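Local coordinates for citrate synthase (Pyrobaculum aerophilum, PDB 2IBP), which probably catalyses the condensation of oxaloacetate with acetyl-CoA and water to citrate and CoA, a step of the tricarboxylic acid cycle, at residues V29-S37 with V376-E384; E63-Y71 with E79-M87. All blocks are in the same frame, centred on the assembly; numbering follows the deposited sequence.

After three earlier short strands the chain reaches strand 30-34. Contact 1 sets this strand and the turn after it against the end of helix 363-382, closing a long loop of 338 residues, most of them helical. Contact 2 is a short-range pairing of helices 62-71 and 77-90, and lies wholly within that long loop. The two contacts nest and do not cross. They also touch. Ala377 and Leu380 of contact 1 pack on Ile69 and Leu70 of contact 2, so helix 363-382 lies against both strand 30-34 and helix 62-71. Both contacts reach the second subunit.

Contact 1: V29-S37 with V376-E384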
ATOM      1  N   VAL A  29       3.381 -11.560  14.538  1.00 10.78           N
ATOM      2  CA  VAL A  29       4.799 -11.379  14.295  1.00 11.18           C
ATOM      3  C   VAL A  29       5.167  -9.923  14.576  1.00 11.35           C
ATOM      4  O   VAL A  29       4.506  -9.011  14.087  1.00 11.81           O
ATOM      5  CB  VAL A  29       5.180 -11.762  12.863  1.00 11.05           C
ATOM      6  CG1 VAL A  29       6.659 -11.532  12.616  1.00 14.49           C
ATOM      7  CG2 VAL A  29       4.802 -13.223  12.592  1.00 10.60           C
ATOM      8  N   LEU A  30       6.181  -9.725  15.421  1.00 15.37           N
ATOM      9  CA  LEU A  30       6.625  -8.394  15.800  1.00 14.76           C
ATOM     10  C   LEU A  30       7.337  -7.673  14.671  1.00 15.99           C
ATOM     11  O   LEU A  30       8.177  -8.260  13.985  1.00 13.75           O
ATOM     12  CB  LEU A  30       7.550  -8.488  17.022  1.00 13.35           C
ATOM     13  CG  LEU A  30       6.874  -8.930  18.329  1.00 15.18           C
ATOM     14  CD1 LEU A  30       7.907  -9.333  19.374  1.00 16.21           C
ATOM     15  CD2 LEU A  30       5.950  -7.823  18.875  1.00 12.74           C
ATOM     16  N   ILE A  31       6.999  -6.399  14.471  1.00  9.62           N
ATOM     17  CA  ILE A  31       7.681  -5.593  13.468  1.00 10.30           C
ATOM     18  C   ILE A  31       8.451  -4.411  14.060  1.00 10.17           C
ATOM     19  O   ILE A  31       9.283  -3.809  13.387  1.00 12.86           O
ATOM     20  CB  ILE A  31       6.710  -5.099  12.362  1.00 10.92           C
ATOM     21  CG1 ILE A  31       5.616  -4.183  12.921  1.00 10.05           C
ATOM     22  CG2 ILE A  31       6.063  -6.297  11.663  1.00 11.31           C
ATOM     23  CD1 ILE A  31       4.818  -3.498  11.832  1.00 12.49           C
ATOM     24  N   LYS A  32       8.163  -4.085  15.323  1.00  9.29           N
ATOM     25  CA  LYS A  32       8.789  -2.965  15.992  1.00  9.25           C
ATOM     26  C   LYS A  32       8.299  -2.854  17.423  1.00  8.67           C
ATOM     27  O   LYS A  32       7.392  -3.567  17.837  1.00  9.96           O
ATOM     28  CB  LYS A  32       8.412  -1.648  15.319  1.00 11.29           C
ATOM     29  CG  LYS A  32       6.935  -1.262  15.492  1.00 11.12           C
ATOM     30  CD  LYS A  32       6.672   0.129  14.952  1.00 11.30           C
ATOM     31  CE  LYS A  32       5.204   0.484  15.096  1.00 11.59           C
ATOM     32  NZ  LYS A  32       4.908   1.833  14.580  1.00 11.33           N
ATOM     33  N   SER A  33       8.968  -1.967  18.163  1.00 11.30           N
ATOM     34  CA  SER A  33       8.492  -1.549  19.468  1.00 14.49           C
ATOM     35  C   SER A  33       7.745  -0.254  19.201  1.00 14.42           C
ATOM     36  O   SER A  33       8.094   0.510  18.291  1.00 13.36           O
ATOM     37  CB  SER A  33       9.650  -1.324  20.429  1.00 14.73           C
ATOM     38  OG  SER A  33      10.220  -2.559  20.814  1.00 14.13           O
ATOM     39  N   THR A  34       6.724   0.010  20.007  1.00 10.74           N
ATOM     40  CA  THR A  34       5.927   1.189  19.824  1.00  8.23           C
ATOM     41  C   THR A  34       5.488   1.772  21.146  1.00  8.84           C
ATOM     42  O   THR A  34       5.430   1.069  22.152  1.00 10.03           O
ATOM     43  CB  THR A  34       4.636   0.853  19.040  1.00 11.16           C
ATOM     44  OG1 THR A  34       3.942   2.054  18.687  1.00 11.95           O
ATOM     45  CG2 THR A  34       3.727  -0.076  19.841  1.00 13.18           C
ATOM     46  N   SER A  35       5.243   3.070  21.132  1.00 10.56           N
ATOM     47  CA  SER A  35       4.688   3.753  22.288  1.00 11.88           C
ATOM     48  C   SER A  35       3.384   4.470  21.926  1.00 14.79           C
ATOM     49  O   SER A  35       2.849   5.210  22.740  1.00 12.19           O
ATOM     50  CB  SER A  35       5.701   4.736  22.863  1.00 15.22           C
ATOM     51  OG  SER A  35       5.987   5.770  21.949  1.00 14.73           O
ATOM     52  N   ILE A  36       2.786   4.122  20.788  1.00 10.83           N
ATOM     53  CA  ILE A  36       1.606   4.828  20.299  1.00  7.74           C
ATOM     54  C   ILE A  36       0.325   4.421  20.996  1.00  9.03           C
ATOM     55  O   ILE A  36      -0.367   5.266  21.539  1.00 11.22           O
ATOM     56  CB  ILE A  36       1.458   4.725  18.764  1.00  9.40           C
ATOM     57  CG1 ILE A  36       2.690   5.353  18.103  1.00 11.08           C
ATOM     58  CG2 ILE A  36       0.196   5.451  18.302  1.00 10.25           C
ATOM     59  CD1 ILE A  36       2.782   5.196  16.596  1.00 13.46           C
ATOM     60  N   SER A  37       0.005   3.133  20.967  1.00 11.37           N
ATOM     61  CA  SER A  37      -1.203   2.661  21.632  1.00 10.96           C
ATOM     62  C   SER A  37      -1.002   1.252  22.146  1.00 14.42           C
ATOM     63  O   SER A  37      -0.106   0.532  21.702  1.00 10.62           O
ATOM     64  CB  SER A  37      -2.415   2.702  20.693  1.00  9.58           C
ATOM     65  OG  SER A  37      -2.238   1.799  19.595  1.00 10.34           O
ATOM     66  N   VAL A 376       0.038   8.059  10.379  1.00  6.03           N
ATOM     67  CA  VAL A 376       1.206   8.946  10.259  1.00  5.51           C
ATOM     68  C   VAL A 376       2.127   8.834  11.490  1.00  9.66           C
ATOM     69  O   VAL A 376       3.362   8.799  11.350  1.00  8.09           O
ATOM     70  CB  VAL A 376       0.851  10.391   9.877  1.00  7.94           C
ATOM     71  CG1 VAL A 376       0.136  10.405   8.535  1.00  7.94           C
ATOM     72  CG2 VAL A 376      -0.012  11.056  10.964  1.00  8.74           C
ATOM     73  N   ALA A 377       1.550   8.717  12.681  1.00  4.66           N
ATOM     74  CA  ALA A 377       2.362   8.555  13.898  1.00  7.31           C
ATOM     75  C   ALA A 377       3.185   7.276  13.799  1.00  8.05           C
ATOM     76  O   ALA A 377       4.349   7.222  14.200  1.00  8.80           O
ATOM     77  CB  ALA A 377       1.480   8.510  15.147  1.00  6.14           C
ATOM     78  N   HIS A 378       2.552   6.211  13.307  1.00  6.71           N
ATOM     79  CA  HIS A 378       3.234   4.923  13.182  1.00  8.01           C
ATOM     80  C   HIS A 378       4.374   4.990  12.183  1.00  7.59           C
ATOM     81  O   HIS A 378       5.438   4.469  12.446  1.00  8.73           O
ATOM     82  CB  HIS A 378       2.268   3.816  12.805  1.00  8.95           C
ATOM     83  CG  HIS A 378       1.593   3.181  13.975  1.00  7.60           C
ATOM     84  ND1 HIS A 378       2.176   2.173  14.714  1.00  9.32           N
ATOM     85  CD2 HIS A 378       0.358   3.365  14.502  1.00  9.08           C
ATOM     86  CE1 HIS A 378       1.346   1.791  15.665  1.00 11.66           C
ATOM     87  NE2 HIS A 378       0.242   2.510  15.570  1.00 10.65           N
ATOM     88  N   VAL A 379       4.153   5.684  11.072  1.00  5.94           N
ATOM     89  CA  VAL A 379       5.204   5.865  10.064  1.00  8.47           C
ATOM     90  C   VAL A 379       6.388   6.619  10.662  1.00  9.45           C
ATOM     91  O   VAL A 379       7.536   6.169  10.577  1.00  8.48           O
ATOM     92  CB  VAL A 379       4.704   6.584   8.816  1.00  7.47           C
ATOM     93  CG1 VAL A 379       5.891   7.053   7.947  1.00  8.89           C
ATOM     94  CG2 VAL A 379       3.773   5.645   8.042  1.00 11.39           C
ATOM     95  N   LEU A 380       6.107   7.751  11.297  1.00  8.77           N
ATOM     96  CA  LEU A 380       7.171   8.548  11.892  1.00  7.65           C
ATOM     97  C   LEU A 380       7.928   7.751  12.938  1.00  7.45           C
ATOM     98  O   LEU A 380       9.154   7.851  13.029  1.00 10.30           O
ATOM     99  CB  LEU A 380       6.628   9.849  12.458  1.00  7.89           C
ATOM    100  CG  LEU A 380       6.010  10.750  11.388  1.00 14.43           C
ATOM    101  CD1 LEU A 380       5.398  11.986  12.011  1.00 20.74           C
ATOM    102  CD2 LEU A 380       6.989  11.133  10.299  1.00 16.14           C
ATOM    103  N   GLU A 381       7.215   6.949  13.714  1.00  8.07           N
ATOM    104  CA  GLU A 381       7.858   6.108  14.699  1.00  7.74           C
ATOM    105  C   GLU A 381       8.803   5.105  14.037  1.00  9.09           C
ATOM    106  O   GLU A 381       9.942   4.942  14.455  1.00  9.84           O
ATOM    107  CB  GLU A 381       6.820   5.378  15.538  1.00 12.62           C
ATOM    108  CG  GLU A 381       7.411   4.521  16.620  1.00 13.70           C
ATOM    109  CD  GLU A 381       6.354   3.913  17.492  1.00 15.16           C
ATOM    110  OE1 GLU A 381       5.576   3.083  16.973  1.00 11.99           O
ATOM    111  OE2 GLU A 381       6.316   4.258  18.699  1.00 11.83           O
ATOM    112  N   TYR A 382       8.339   4.461  12.970  1.00  8.71           N
ATOM    113  CA  TYR A 382       9.161   3.486  12.265  1.00  9.82           C
ATOM    114  C   TYR A 382      10.411   4.148  11.705  1.00  9.02           C
ATOM    115  O   TYR A 382      11.489   3.556  11.709  1.00 10.91           O
ATOM    116  CB  TYR A 382       8.371   2.815  11.143  1.00  9.01           C
ATOM    117  CG  TYR A 382       9.050   1.578  10.633  1.00  6.99           C
ATOM    118  CD1 TYR A 382       9.133   0.453  11.438  1.00  7.88           C
ATOM    119  CD2 TYR A 382       9.605   1.528   9.357  1.00  8.97           C
ATOM    120  CE1 TYR A 382       9.772  -0.685  11.006  1.00 13.23           C
ATOM    121  CE2 TYR A 382      10.225   0.369   8.894  1.00  9.87           C
ATOM    122  CZ  TYR A 382      10.325  -0.725   9.744  1.00 10.17           C
ATOM    123  OH  TYR A 382      10.963  -1.875   9.344  1.00 10.53           O
ATOM    124  N   TRP A 383      10.237   5.349  11.168  1.00  8.64           N
ATOM    125  CA  TRP A 383      11.349   6.103  10.602  1.00  9.25           C
ATOM    126  C   TRP A 383      12.429   6.488  11.609  1.00 10.29           C
ATOM    127  O   TRP A 383      13.496   6.981  11.213  1.00 12.53           O
ATOM    128  CB  TRP A 383      10.864   7.340   9.868  1.00  7.36           C
ATOM    129  CG  TRP A 383      10.256   7.068   8.528  1.00  7.25           C
ATOM    130  CD1 TRP A 383      10.307   5.899   7.814  1.00 11.29           C
ATOM    131  CD2 TRP A 383       9.739   8.055   7.628  1.00  8.45           C
ATOM    132  NE1 TRP A 383       9.754   6.078   6.579  1.00  9.49           N
ATOM    133  CE2 TRP A 383       9.419   7.395   6.420  1.00  7.21           C
ATOM    134  CE3 TRP A 383       9.485   9.427   7.737  1.00 10.67           C
ATOM    135  CZ2 TRP A 383       8.870   8.063   5.329  1.00 11.50           C
ATOM    136  CZ3 TRP A 383       8.945  10.090   6.653  1.00 13.91           C
ATOM    137  CH2 TRP A 383       8.638   9.406   5.461  1.00 15.47           C
ATOM    138  N   GLU A 384      12.152   6.338  12.905  1.00 10.40           N
ATOM    139  CA  GLU A 384      13.205   6.546  13.907  1.00 11.99           C
ATOM    140  C   GLU A 384      14.248   5.423  13.843  1.00 15.52           C
ATOM    141  O   GLU A 384      15.349   5.558  14.362  1.00 14.34           O
ATOM    142  CB  GLU A 384      12.617   6.631  15.315  1.00 15.79           C
ATOM    143  CG  GLU A 384      11.845   7.909  15.530  1.00 14.06           C
ATOM    144  CD  GLU A 384      12.743   9.133  15.451  1.00 30.60           C
ATOM    145  OE1 GLU A 384      13.633   9.280  16.317  1.00 41.03           O
ATOM    146  OE2 GLU A 384      12.562   9.957  14.528  1.00 38.35           O
TER
HETATM  147  O   HOH W   1      10.530  -4.298  11.113  1.00 18.42           O
HETATM  148  O   HOH W   2       6.486   6.986  18.966  1.00 16.46           O
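Strand 30-34 runs across helix 376-382 at 103°, with Thr34 and Glu381 facing each other. The carboxylate of Glu381 is the main polar link. Its chain is extended, with CG opposite the backbone N (chi1 -178°), and it reaches across to the strand. Thr34 OG1 donates to Glu381 OE1 at 2.6 Å, on the syn lone pair. Lys32 NZ forms a salt bridge to the same Glu381 OE1 at 2.8 Å, on the anti lone pair. The second oxygen, Glu381 OE2, accepts the backbone N-H of Ser35 at 2.9 Å, 15° out of the carboxylate plane. It also accepts from a water near Ser35 OG. Both carboxylate oxygens are thus held, which should limit rotation of the group.

Thr34 OG1 also accepts from Ile36 N at 3.2 Å. This is an ST turn, and it shapes the chain as it leaves the strand. Leu30, Lys32, Ser33 and Thr34 pair in a parallel beta ladder with a strand of the second subunit, so the contact joins a helix of this chain to an interchain sheet.

The extended Lys32 chain crosses His378 at about a right angle. Lys32 NZ donates to His378 ND1 at 2.8 Å and has a further partner in His224. His378 NE2 bonds to Asp213, so both ring nitrogens are engaged, which should fix the rotation of the ring. Ile36 CD1 sits over one face of the His378 ring, 3.5 Å from its centroid, a CH-pi contact. The same methyl meets Ala377 CB at 3.8 Å. At the other end of the strand, one water donates to both Ile31 O and Tyr382 OH. The Tyr382 hydroxyl also bonds to Arg387 O.

Contact 2: E63-Y71 with E79-M87; sequences EEVSYLILY and ELEDYINRM
Tyr83 fits as a knob into a hole formed by Glu63, Ser66, Tyr67 and Tyr71. The two helices cross at 100°, and this side chain packs between them.

The edge of Tyr67 points to the face of Tyr83 in a T-shaped pair, with centroids 5.2 Å apart and planes at 84°. Tyr67 CD1 comes 3.7 Å from Tyr83 CG. Tyr67 CB lies over the same ring as a CH-pi contact. Met87 CG covers the opposite face, so the ring is held between the two. Tyr71 CE2 adds a looser contact with Tyr83 CE1 at 4.2 Å.

One hydrogen bond joins the helices: Tyr83 OH donates to Ser66 OG at 2.6 Å. Tyr83 has CG opposite its backbone N (chi1 176°), which turns the ring to helix 62-71 and brings its hydroxyl to this serine.

Aliphatic packing lies on the flank. Ile84 CG1 meets Glu63 CB at 3.9 Å. Leu80 CD1 approaches Glu64 CA at 4.1 Å. The Glu64 carboxylate turns to Arg409 and Tyr403 of the second subunit. Farther along, Tyr67 OH lies beside the carboxylate of Glu79, which makes a salt bridge to Arg73.

Replacing Tyr83 with an alanine would probably leave Ser66 without its donor from the other helix and open a gap beside Tyr67 and Met87.

The interface is thus mainly aromatic and aliphatic. Its one buried polar link is a hydroxyl pair, while the charged groups find their main partners outside the helix pair: Glu63 turns to His183 and Arg86 to Glu152, as Glu64 and Glu79 do to theirs.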
ATOM      1  N   GLU A  63      -8.687  17.228  18.162  1.00  8.20           N
ATOM      2  CA  GLU A  63      -7.513  18.072  17.965  1.00  9.84           C
ATOM      3  C   GLU A  63      -6.446  17.726  18.998  1.00 10.20           C
ATOM      4  O   GLU A  63      -5.296  17.493  18.655  1.00 11.80           O
ATOM      5  CB  GLU A  63      -7.854  19.559  18.074  1.00 12.91           C
ATOM      6  CG  GLU A  63      -8.728  20.103  16.929  1.00 11.74           C
ATOM      7  CD  GLU A  63     -10.233  19.947  17.148  1.00 11.92           C
ATOM      8  OE1 GLU A  63     -10.666  19.047  17.902  1.00 13.82           O
ATOM      9  OE2 GLU A  63     -10.984  20.736  16.523  1.00 11.50           O
ATOM     10  N   GLU A  64      -6.836  17.653  20.259  1.00  7.47           N
ATOM     11  CA  GLU A  64      -5.870  17.359  21.319  1.00  8.07           C
ATOM     12  C   GLU A  64      -5.359  15.925  21.279  1.00 10.35           C
ATOM     13  O   GLU A  64      -4.179  15.668  21.489  1.00  9.76           O
ATOM     14  CB  GLU A  64      -6.463  17.693  22.683  1.00  9.50           C
ATOM     15  CG  GLU A  64      -5.478  17.625  23.815  1.00 10.92           C
ATOM     16  CD  GLU A  64      -6.117  17.986  25.136  1.00 14.40           C
ATOM     17  OE1 GLU A  64      -6.973  17.210  25.610  1.00 13.51           O
ATOM     18  OE2 GLU A  64      -5.705  19.023  25.726  1.00 17.46           O
ATOM     19  N   VAL A  65      -6.255  14.975  21.019  1.00  8.15           N
ATOM     20  CA  VAL A  65      -5.865  13.583  20.945  1.00  7.57           C
ATOM     21  C   VAL A  65      -4.941  13.350  19.754  1.00  5.42           C
ATOM     22  O   VAL A  65      -3.998  12.568  19.850  1.00  8.03           O
ATOM     23  CB  VAL A  65      -7.101  12.665  20.886  1.00 10.08           C
ATOM     24  CG1 VAL A  65      -6.718  11.257  20.444  1.00  9.03           C
ATOM     25  CG2 VAL A  65      -7.805  12.680  22.234  1.00  9.19           C
ATOM     26  N   SER A  66      -5.212  14.004  18.630  1.00  5.79           N
ATOM     27  CA  SER A  66      -4.360  13.843  17.461  1.00  5.97           C
ATOM     28  C   SER A  66      -2.965  14.390  17.766  1.00  7.33           C
ATOM     29  O   SER A  66      -1.944  13.794  17.390  1.00  9.42           O
ATOM     30  CB  SER A  66      -4.978  14.451  16.194  1.00  9.76           C
ATOM     31  OG  SER A  66      -5.139  15.857  16.254  1.00 10.34           O
ATOM     32  N   TYR A  67      -2.914  15.519  18.480  1.00  9.44           N
ATOM     33  CA  TYR A  67      -1.624  16.075  18.886  1.00  6.63           C
ATOM     34  C   TYR A  67      -0.885  15.035  19.724  1.00  5.81           C
ATOM     35  O   TYR A  67       0.290  14.775  19.506  1.00  9.86           O
ATOM     36  CB  TYR A  67      -1.811  17.350  19.714  1.00  6.46           C
ATOM     37  CG  TYR A  67      -0.510  18.047  20.078  1.00  7.79           C
ATOM     38  CD1 TYR A  67      -0.080  19.158  19.368  1.00 10.70           C
ATOM     39  CD2 TYR A  67       0.323  17.529  21.063  1.00 10.39           C
ATOM     40  CE1 TYR A  67       1.139  19.767  19.645  1.00 12.50           C
ATOM     41  CE2 TYR A  67       1.542  18.139  21.358  1.00 12.74           C
ATOM     42  CZ  TYR A  67       1.934  19.251  20.651  1.00 12.93           C
ATOM     43  OH  TYR A  67       3.139  19.866  20.956  1.00 14.98           O
ATOM     44  N   LEU A  68      -1.578  14.508  20.726  1.00  6.17           N
ATOM     45  CA  LEU A  68      -1.040  13.484  21.601  1.00  4.68           C
ATOM     46  C   LEU A  68      -0.490  12.286  20.822  1.00  6.89           C
ATOM     47  O   LEU A  68       0.631  11.848  21.048  1.00  8.57           O
ATOM     48  CB  LEU A  68      -2.124  13.033  22.558  1.00  7.35           C
ATOM     49  CG  LEU A  68      -1.788  11.853  23.459  1.00  7.12           C
ATOM     50  CD1 LEU A  68      -0.604  12.153  24.390  1.00  9.39           C
ATOM     51  CD2 LEU A  68      -3.007  11.438  24.270  1.00  9.05           C
ATOM     52  N   ILE A  69      -1.284  11.766  19.903  1.00  9.03           N
ATOM     53  CA  ILE A  69      -0.854  10.604  19.143  1.00  6.29           C
ATOM     54  C   ILE A  69       0.363  10.937  18.298  1.00  6.39           C
ATOM     55  O   ILE A  69       1.321  10.184  18.273  1.00 11.24           O
ATOM     56  CB  ILE A  69      -2.004  10.045  18.306  1.00  6.73           C
ATOM     57  CG1 ILE A  69      -3.045   9.407  19.233  1.00  8.06           C
ATOM     58  CG2 ILE A  69      -1.489   8.981  17.331  1.00  9.89           C
ATOM     59  CD1 ILE A  69      -4.340   8.991  18.530  1.00 11.64           C
ATOM     60  N   LEU A  70       0.338  12.077  17.627  1.00  7.57           N
ATOM     61  CA  LEU A  70       1.445  12.457  16.771  1.00  7.94           C
ATOM     62  C   LEU A  70       2.737  12.803  17.524  1.00 12.58           C
ATOM     63  O   LEU A  70       3.818  12.276  17.208  1.00 13.90           O
ATOM     64  CB  LEU A  70       1.014  13.620  15.891  1.00 10.37           C
ATOM     65  CG  LEU A  70       2.050  14.100  14.881  1.00 14.54           C
ATOM     66  CD1 LEU A  70       2.517  12.955  13.963  1.00 12.20           C
ATOM     67  CD2 LEU A  70       1.443  15.247  14.065  1.00 15.43           C
ATOM     68  N   TYR A  71       2.618  13.646  18.545  1.00 10.07           N
ATOM     69  CA  TYR A  71       3.793  14.137  19.273  1.00 12.68           C
ATOM     70  C   TYR A  71       4.197  13.351  20.522  1.00 14.23           C
ATOM     71  O   TYR A  71       5.304  13.541  21.050  1.00 14.75           O
ATOM     72  CB  TYR A  71       3.634  15.620  19.564  1.00 12.00           C
ATOM     73  CG  TYR A  71       3.626  16.446  18.307  1.00 10.75           C
ATOM     74  CD1 TYR A  71       4.786  16.632  17.583  1.00 14.98           C
ATOM     75  CD2 TYR A  71       2.450  16.989  17.803  1.00 10.31           C
ATOM     76  CE1 TYR A  71       4.796  17.358  16.430  1.00 15.41           C
ATOM     77  CE2 TYR A  71       2.445  17.729  16.638  1.00  9.81           C
ATOM     78  CZ  TYR A  71       3.629  17.875  15.924  1.00 14.03           C
ATOM     79  OH  TYR A  71       3.688  18.602  14.762  1.00 19.91           O
ATOM     80  N   GLU A  79       0.858  25.363  22.540  1.00 13.25           N
ATOM     81  CA  GLU A  79       1.079  24.335  21.526  1.00 10.75           C
ATOM     82  C   GLU A  79      -0.225  23.919  20.873  1.00 11.81           C
ATOM     83  O   GLU A  79      -0.300  23.789  19.648  1.00 14.86           O
ATOM     84  CB  GLU A  79       1.738  23.119  22.151  1.00 14.51           C
ATOM     85  CG  GLU A  79       3.214  23.345  22.415  1.00 16.16           C
ATOM     86  CD  GLU A  79       3.836  22.243  23.220  1.00 19.51           C
ATOM     87  OE1 GLU A  79       3.107  21.534  23.942  1.00 16.88           O
ATOM     88  OE2 GLU A  79       5.080  22.118  23.168  1.00 23.36           O
ATOM     89  N   LEU A  80      -1.267  23.799  21.684  1.00 12.19           N
ATOM     90  CA  LEU A  80      -2.558  23.376  21.148  1.00 12.67           C
ATOM     91  C   LEU A  80      -3.150  24.461  20.267  1.00 12.83           C
ATOM     92  O   LEU A  80      -3.606  24.187  19.164  1.00 13.43           O
ATOM     93  CB  LEU A  80      -3.511  22.974  22.264  1.00 14.39           C
ATOM     94  CG  LEU A  80      -4.840  22.397  21.768  1.00 12.29           C
ATOM     95  CD1 LEU A  80      -4.580  21.196  20.840  1.00 12.10           C
ATOM     96  CD2 LEU A  80      -5.722  22.015  22.933  1.00 12.97           C
ATOM     97  N   GLU A  81      -3.099  25.710  20.738  1.00 12.87           N
ATOM     98  CA  GLU A  81      -3.584  26.836  19.949  1.00 13.94           C
ATOM     99  C   GLU A  81      -2.873  26.906  18.597  1.00 11.03           C
ATOM    100  O   GLU A  81      -3.512  27.045  17.550  1.00 14.92           O
ATOM    101  CB  GLU A  81      -3.384  28.151  20.711  1.00 19.13           C
ATOM    102  CG  GLU A  81      -4.331  28.324  21.872  1.00 23.55           C
ATOM    103  CD  GLU A  81      -4.005  29.538  22.731  1.00 34.17           C
ATOM    104  OE1 GLU A  81      -2.931  30.152  22.534  1.00 31.43           O
ATOM    105  OE2 GLU A  81      -4.812  29.847  23.633  1.00 35.70           O
ATOM    106  N   ASP A  82      -1.546  26.815  18.614  1.00 11.92           N
ATOM    107  CA  ASP A  82      -0.765  26.873  17.385  1.00 12.52           C
ATOM    108  C   ASP A  82      -1.085  25.698  16.452  1.00 12.13           C
ATOM    109  O   ASP A  82      -1.204  25.866  15.243  1.00 12.16           O
ATOM    110  CB  ASP A  82       0.730  26.925  17.687  1.00 18.63           C
ATOM    111  CG  ASP A  82       1.139  28.216  18.387  1.00 23.45           C
ATOM    112  OD1 ASP A  82       0.323  29.168  18.415  1.00 19.68           O
ATOM    113  OD2 ASP A  82       2.291  28.273  18.877  1.00 19.54           O
ATOM    114  N   TYR A  83      -1.199  24.510  17.030  1.00 11.89           N
ATOM    115  CA  TYR A  83      -1.529  23.294  16.274  1.00  8.69           C
ATOM    116  C   TYR A  83      -2.908  23.430  15.612  1.00  8.98           C
ATOM    117  O   TYR A  83      -3.084  23.127  14.412  1.00 11.31           O
ATOM    118  CB  TYR A  83      -1.516  22.105  17.233  1.00 11.68           C
ATOM    119  CG  TYR A  83      -1.940  20.788  16.623  1.00  9.50           C
ATOM    120  CD1 TYR A  83      -1.060  20.051  15.855  1.00 12.26           C
ATOM    121  CD2 TYR A  83      -3.139  20.199  16.985  1.00  7.90           C
ATOM    122  CE1 TYR A  83      -1.439  18.808  15.332  1.00  9.99           C
ATOM    123  CE2 TYR A  83      -3.532  18.977  16.466  1.00 10.56           C
ATOM    124  CZ  TYR A  83      -2.674  18.283  15.657  1.00 10.83           C
ATOM    125  OH  TYR A  83      -3.023  17.026  15.178  1.00 14.56           O
ATOM    126  N   ILE A  84      -3.885  23.843  16.400  1.00 11.33           N
ATOM    127  CA  ILE A  84      -5.237  24.025  15.880  1.00 11.02           C
ATOM    128  C   ILE A  84      -5.224  24.998  14.714  1.00 13.53           C
ATOM    129  O   ILE A  84      -5.822  24.737  13.672  1.00 11.54           O
ATOM    130  CB  ILE A  84      -6.198  24.455  16.990  1.00 11.19           C
ATOM    131  CG1 ILE A  84      -6.477  23.252  17.910  1.00 14.61           C
ATOM    132  CG2 ILE A  84      -7.459  25.036  16.405  1.00 11.49           C
ATOM    133  CD1 ILE A  84      -7.358  23.560  19.093  1.00 16.42           C
ATOM    134  N   ASN A  85      -4.473  26.093  14.844  1.00  9.85           N
ATOM    135  CA  ASN A  85      -4.383  27.059  13.755  1.00 10.09           C
ATOM    136  C   ASN A  85      -3.694  26.512  12.510  1.00  8.00           C
ATOM    137  O   ASN A  85      -4.118  26.792  11.404  1.00 10.50           O
ATOM    138  CB  ASN A  85      -3.678  28.315  14.222  1.00 12.69           C
ATOM    139  CG  ASN A  85      -4.609  29.265  14.945  1.00 19.23           C
ATOM    140  OD1 ASN A  85      -5.819  29.255  14.716  1.00 18.34           O
ATOM    141  ND2 ASN A  85      -4.043  30.140  15.771  1.00 18.52           N
ATOM    142  N   ARG A  86      -2.660  25.699  12.688  1.00 10.34           N
ATOM    143  CA  ARG A  86      -1.984  25.099  11.549  1.00 10.15           C
ATOM    144  C   ARG A  86      -2.938  24.142  10.854  1.00 10.13           C
ATOM    145  O   ARG A  86      -3.089  24.175   9.639  1.00 11.60           O
ATOM    146  CB  ARG A  86      -0.713  24.340  11.967  1.00 11.45           C
ATOM    147  CG  ARG A  86       0.420  25.234  12.457  1.00 13.52           C
ATOM    148  CD  ARG A  86       1.728  24.452  12.570  1.00 15.44           C
ATOM    149  NE  ARG A  86       1.660  23.300  13.470  1.00 10.87           N
ATOM    150  CZ  ARG A  86       1.929  23.336  14.765  1.00 13.27           C
ATOM    151  NH1 ARG A  86       2.172  24.506  15.367  1.00 15.64           N
ATOM    152  NH2 ARG A  86       1.863  22.229  15.479  1.00 14.00           N
ATOM    153  N   MET A  87      -3.630  23.334  11.647  1.00 12.10           N
ATOM    154  CA  MET A  87      -4.569  22.359  11.091  1.00 11.73           C
ATOM    155  C   MET A  87      -5.657  23.084  10.304  1.00  8.05           C
ATOM    156  O   MET A  87      -5.990  22.689   9.206  1.00  9.89           O
ATOM    157  CB  MET A  87      -5.163  21.479  12.201  1.00 14.66           C
ATOM    158  CG  MET A  87      -4.101  20.718  12.979  1.00 18.68           C
ATOM    159  SD  MET A  87      -3.397  19.423  11.971  1.00 22.19           S
ATOM    160  CE  MET A  87      -4.731  18.264  12.281  1.00  9.98           C
TER